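Side-chain contacts in tryptophanyl-tRNA synthetase (Aeropyrum pernix, PDB 3A04), which catalyses the ATP-dependent attachment of L-tryptophan to its cognate tRNA, releasing AMP and diphosphate: residues R19-T23 against F24-P28; E31-P34 against L35-K38. One frame throughout, in Å; residues are numbered along the deposited sequence.

Contact 1 (R19-T23 against F24-P28)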
loop_
_atom_site.group_PDB
_atom_site.type_symbol
_atom_site.label_atom_id
_atom_site.label_comp_id
_atom_site.label_asym_id
_atom_site.label_seq_id
_atom_site.Cartn_x
_atom_site.Cartn_y
_atom_site.Cartn_z
ATOM N N ARG A 19 -22.625 27.424 10.472
ATOM C CA ARG A 19 -22.186 28.451 9.531
ATOM C C ARG A 19 -20.788 28.109 8.986
ATOM O O ARG A 19 -20.591 28.020 7.785
ATOM C CB ARG A 19 -22.203 29.851 10.171
ATOM C CG ARG A 19 -23.552 30.605 10.113
ATOM C CD ARG A 19 -23.265 32.120 10.023
ATOM N NE ARG A 19 -24.230 33.009 10.677
ATOM C CZ ARG A 19 -24.256 33.283 11.983
ATOM N NH1 ARG A 19 -23.392 32.702 12.821
ATOM N NH2 ARG A 19 -25.162 34.141 12.456
ATOM N N LEU A 20 -19.824 27.893 9.862
ATOM C CA LEU A 20 -18.474 27.596 9.401
ATOM C C LEU A 20 -18.354 26.268 8.599
ATOM O O LEU A 20 -17.680 26.196 7.560
ATOM C CB LEU A 20 -17.507 27.619 10.571
ATOM C CG LEU A 20 -16.083 27.534 10.046
ATOM C CD1 LEU A 20 -15.112 28.295 10.955
ATOM C CD2 LEU A 20 -15.703 26.059 9.910
ATOM N N LEU A 21 -19.024 25.226 9.073
ATOM C CA LEU A 21 -19.000 23.961 8.345
ATOM C C LEU A 21 -19.648 24.049 6.938
ATOM O O LEU A 21 -19.372 23.196 6.079
ATOM C CB LEU A 21 -19.604 22.841 9.212
ATOM C CG LEU A 21 -18.905 22.572 10.550
ATOM C CD1 LEU A 21 -19.617 21.475 11.266
ATOM C CD2 LEU A 21 -17.388 22.222 10.395
ATOM N N ARG A 22 -20.485 25.068 6.691
ATOM C CA ARG A 22 -21.119 25.227 5.354
ATOM C C ARG A 22 -20.084 25.515 4.273
ATOM O O ARG A 22 -20.285 25.178 3.097
ATOM C CB ARG A 22 -22.192 26.325 5.340
ATOM C CG ARG A 22 -23.566 25.852 5.747
ATOM C CD ARG A 22 -24.492 27.021 6.037
ATOM N NE ARG A 22 -25.684 26.564 6.773
ATOM C CZ ARG A 22 -26.906 27.057 6.592
ATOM N NH1 ARG A 22 -27.108 28.020 5.690
ATOM N NH2 ARG A 22 -27.929 26.590 7.305
ATOM N N THR A 23 -18.980 26.128 4.683
ATOM C CA THR A 23 -17.762 26.295 3.854
ATOM C C THR A 23 -17.338 24.976 3.186
ATOM O O THR A 23 -16.856 24.971 2.045
ATOM C CB THR A 23 -16.623 26.805 4.750
ATOM O OG1 THR A 23 -16.971 28.123 5.181
ATOM C CG2 THR A 23 -15.215 26.800 4.055
ATOM N N PHE A 24 -17.557 23.855 3.894
ATOM C CA PHE A 24 -17.100 22.553 3.403
ATOM C C PHE A 24 -18.251 21.761 2.813
ATOM O O PHE A 24 -18.155 20.533 2.522
ATOM C CB PHE A 24 -16.413 21.831 4.554
ATOM C CG PHE A 24 -15.253 22.598 5.096
ATOM C CD1 PHE A 24 -14.120 22.795 4.323
ATOM C CD2 PHE A 24 -15.313 23.182 6.346
ATOM C CE1 PHE A 24 -13.045 23.529 4.786
ATOM C CE2 PHE A 24 -14.234 23.928 6.834
ATOM C CZ PHE A 24 -13.104 24.094 6.059
ATOM N N GLY A 25 -19.360 22.461 2.634
ATOM C CA GLY A 25 -20.547 21.878 1.993
ATOM C C GLY A 25 -21.335 20.989 2.955
ATOM O O GLY A 25 -22.171 20.153 2.534
ATOM N N ILE A 26 -21.056 21.141 4.240
ATOM C CA ILE A 26 -21.866 20.447 5.260
ATOM C C ILE A 26 -23.149 21.223 5.576
ATOM O O ILE A 26 -23.089 22.410 5.945
ATOM C CB ILE A 26 -21.046 20.225 6.523
ATOM C CG1 ILE A 26 -19.758 19.452 6.153
ATOM C CG2 ILE A 26 -21.913 19.567 7.592
ATOM C CD1 ILE A 26 -18.735 19.345 7.332
ATOM N N ARG A 27 -24.272 20.542 5.467
ATOM C CA ARG A 27 -25.602 21.123 5.629
ATOM C C ARG A 27 -26.297 20.721 6.928
ATOM O O ARG A 27 -25.987 19.662 7.490
ATOM C CB ARG A 27 -26.470 20.615 4.483
ATOM C CG ARG A 27 -25.823 20.887 3.134
ATOM C CD ARG A 27 -26.368 22.159 2.441
ATOM N NE ARG A 27 -26.032 23.377 3.151
ATOM C CZ ARG A 27 -26.806 24.473 3.243
ATOM N NH1 ARG A 27 -28.035 24.537 2.741
ATOM N NH2 ARG A 27 -26.362 25.520 3.904
ATOM N N PRO A 28 -27.297 21.524 7.383
ATOM C CA PRO A 28 -28.150 21.041 8.512
ATOM C C PRO A 28 -28.807 19.743 8.140
ATOM O O PRO A 28 -29.352 19.612 7.003
ATOM C CB PRO A 28 -29.248 22.113 8.629
ATOM C CG PRO A 28 -28.481 23.427 8.171
ATOM C CD PRO A 28 -27.686 22.882 6.928
#
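Thr23 CG2 sits almost squarely over one face of the Phe24 ring, 3.9 Å from its centroid and only 8° off the ring normal, a CH-pi contact between neighbours in sequence. With OG1 beside the backbone N (chi1 -66°), CG2 is the branch turned over the ring. At the ring's edge, near its plane, Leu20 CD2 meets Phe24 CE2 at 4.0 Å. The second pair of flat groups is two guanidiniums, their planes 74° apart: Arg27 NH2 lies over one face of Arg22, 3.1 Å from Arg22 NE, with no hydrogen bond between these two donors. Pro28 CD covers one face of the Arg27 guanidinium, and Arg22 CG lies at its edge.

The backbone leaves helix 18-22 through a Schellman motif. Ile26 N donates to Leu21 O (3.2 Å) and Gly25 N to Arg22 O (2.9 Å). Leu21 O also accepts from Phe24 N, the two donors arriving from opposite faces of its plane. Gly25, with its positive phi, suits the C-prime place. Leu21 CB packs on Ile26 CB at 4.0 Å, and Leu21 also touches Phe53 of strand 52-56, while Phe24 touches Asp219 and Arg223 of helix 219-231. With an alanine here instead of Phe24, the Thr23 methyl would probably lose the ring face it rests on and Leu20 CD2 its edge contact.

Arg27 also makes a salt bridge to Glu31, whose negative charge is likely to ease the crowding of two cations; backbone bonds secure the helix end, though Ile26 O is buried without a partner.

Contact 2 (E31-P34 against L35-K38)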
loop_
_atom_site.group_PDB
_atom_site.type_symbol
_atom_site.label_atom_id
_atom_site.label_comp_id
_atom_site.label_asym_id
_atom_site.label_seq_id
_atom_site.Cartn_x
_atom_site.Cartn_y
_atom_site.Cartn_z
ATOM N N GLU A 31 -32.521 19.322 6.484
ATOM C CA GLU A 31 -32.851 19.428 5.043
ATOM C C GLU A 31 -33.139 18.053 4.422
ATOM O O GLU A 31 -33.796 17.955 3.375
ATOM C CB GLU A 31 -31.745 20.158 4.293
ATOM C CG GLU A 31 -31.428 21.577 4.818
ATOM C CD GLU A 31 -30.317 22.274 3.972
ATOM O OE1 GLU A 31 -29.751 21.621 3.025
ATOM O OE2 GLU A 31 -30.015 23.472 4.245
ATOM N N VAL A 32 -32.718 16.955 5.077
ATOM C CA VAL A 32 -33.035 15.666 4.479
ATOM C C VAL A 32 -34.293 15.056 5.012
ATOM O O VAL A 32 -34.639 13.963 4.597
ATOM C CB VAL A 32 -31.906 14.576 4.607
ATOM C CG1 VAL A 32 -30.651 15.000 3.914
ATOM C CG2 VAL A 32 -31.634 14.138 6.120
ATOM N N LEU A 33 -35.003 15.732 5.908
ATOM C CA LEU A 33 -36.205 15.129 6.486
ATOM C C LEU A 33 -37.199 14.642 5.440
ATOM O O LEU A 33 -37.677 13.477 5.506
ATOM C CB LEU A 33 -36.821 16.000 7.606
ATOM C CG LEU A 33 -35.864 16.104 8.821
ATOM C CD1 LEU A 33 -36.195 17.201 9.851
ATOM C CD2 LEU A 33 -35.629 14.724 9.556
ATOM N N PRO A 34 -37.481 15.488 4.422
ATOM C CA PRO A 34 -38.483 15.089 3.456
ATOM C C PRO A 34 -37.943 13.896 2.643
ATOM O O PRO A 34 -38.686 12.973 2.352
ATOM C CB PRO A 34 -38.621 16.335 2.561
ATOM C CG PRO A 34 -38.241 17.518 3.465
ATOM C CD PRO A 34 -37.091 16.916 4.285
ATOM N N LEU A 35 -36.648 13.872 2.328
ATOM C CA LEU A 35 -36.117 12.689 1.626
ATOM C C LEU A 35 -36.184 11.442 2.489
ATOM O O LEU A 35 -36.486 10.319 2.027
ATOM C CB LEU A 35 -34.678 12.950 1.088
ATOM C CG LEU A 35 -34.739 13.635 -0.285
ATOM C CD1 LEU A 35 -33.438 14.321 -0.648
ATOM C CD2 LEU A 35 -35.280 12.693 -1.432
ATOM N N LEU A 36 -35.895 11.649 3.769
ATOM C CA LEU A 36 -35.963 10.539 4.741
ATOM C C LEU A 36 -37.362 9.902 4.732
ATOM O O LEU A 36 -37.516 8.722 4.543
ATOM C CB LEU A 36 -35.573 11.104 6.105
ATOM C CG LEU A 36 -34.776 10.352 7.151
ATOM C CD1 LEU A 36 -33.596 9.573 6.646
ATOM C CD2 LEU A 36 -34.299 11.368 8.205
ATOM N N ARG A 37 -38.396 10.712 4.881
ATOM C CA ARG A 37 -39.796 10.239 4.590
ATOM C C ARG A 37 -40.024 9.468 3.266
ATOM O O ARG A 37 -40.571 8.363 3.254
ATOM C CB ARG A 37 -40.728 11.422 4.572
ATOM C CG ARG A 37 -40.909 12.154 5.917
ATOM C CD ARG A 37 -42.151 13.103 5.875
ATOM N NE ARG A 37 -43.326 12.469 5.253
ATOM C CZ ARG A 37 -44.229 11.724 5.903
ATOM N NH1 ARG A 37 -44.103 11.491 7.217
ATOM N NH2 ARG A 37 -45.275 11.210 5.243
ATOM N N LYS A 38 -39.611 10.063 2.149
ATOM C CA LYS A 38 -39.875 9.443 0.861
ATOM C C LYS A 38 -39.174 8.099 0.819
ATOM O O LYS A 38 -39.707 7.141 0.250
ATOM C CB LYS A 38 -39.457 10.352 -0.314
ATOM C CG LYS A 38 -40.258 11.710 -0.384
ATOM C CD LYS A 38 -39.555 12.740 -1.302
ATOM C CE LYS A 38 -39.942 14.199 -1.022
ATOM N NZ LYS A 38 -38.724 15.114 -1.146
HETATM O O HOH W 1 -34.952 16.179 1.784
#
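Leu36 N donates to Val32 O at 2.8 Å, Arg37 N to Leu33 O and Lys38 N to Pro34 O, three successive i to i+4 bonds that build the short helix 33-38. One water ties the entrance together, donating a hydrogen bond to Glu31 O at 2.6 Å and accepting one from Leu35 N at 2.9 Å. Pro34 fits here: with no N-H to offer, it loses nothing in a first turn, where a backbone N has no preceding helical carbonyl to bond.

Among the side chains, Leu33 and Leu36 meet methyl to methyl, CD2 to CD2 at 3.9 Å, while the same Leu36 CD2 lies more loosely, at 4.4 Å, from Val32 CG2. Val32 and Leu36 are buried, and both touch Leu62 of helix 58-66, so branched apolar residues suit this side. Leu35 touches Asp59 and Glu63 of that helix. Lys38 instead folds back along the outside: CG stands anti to its carbonyl carbon (chi1 -63°), which lays the chain beside Pro34 O, CG 3.4 Å away, and a bend at chi4 brings NZ to 3.9 Å from Pro34 CB. The aliphatic part of Arg37 likewise passes Leu33 O, with CG at 3.5 Å.

The result is an amphipathic turn, its leucines and valine set against helix 58-66 and nearby loops and its long basic chains on the exposed side. At its start the water takes up Leu35 N and Glu31 O, and Val32 O is engaged by Leu36 N.

Overall arrangement
Contact 1 comes first along the chain and contact 2 follows, their centres about 19 Å apart. Contact 1 carries the chain from helix 18-22 into strand 27-28, an outermost strand of the chain's mixed sheet, which pairs antiparallel with strand 52-56. Contact 2 then forms helix 33-38, which packs on helix 58-66. The Arg27-Glu31 pair joins the two contacts across the short link between them. Both lie at the periphery, about 20 and 22 Å from the chain centre to the contact centres. Strand 27-28 thus extends the edge of the sheet that contains the parallel strands of the class I synthetase catalytic fold, with a helix on each side of it in sequence.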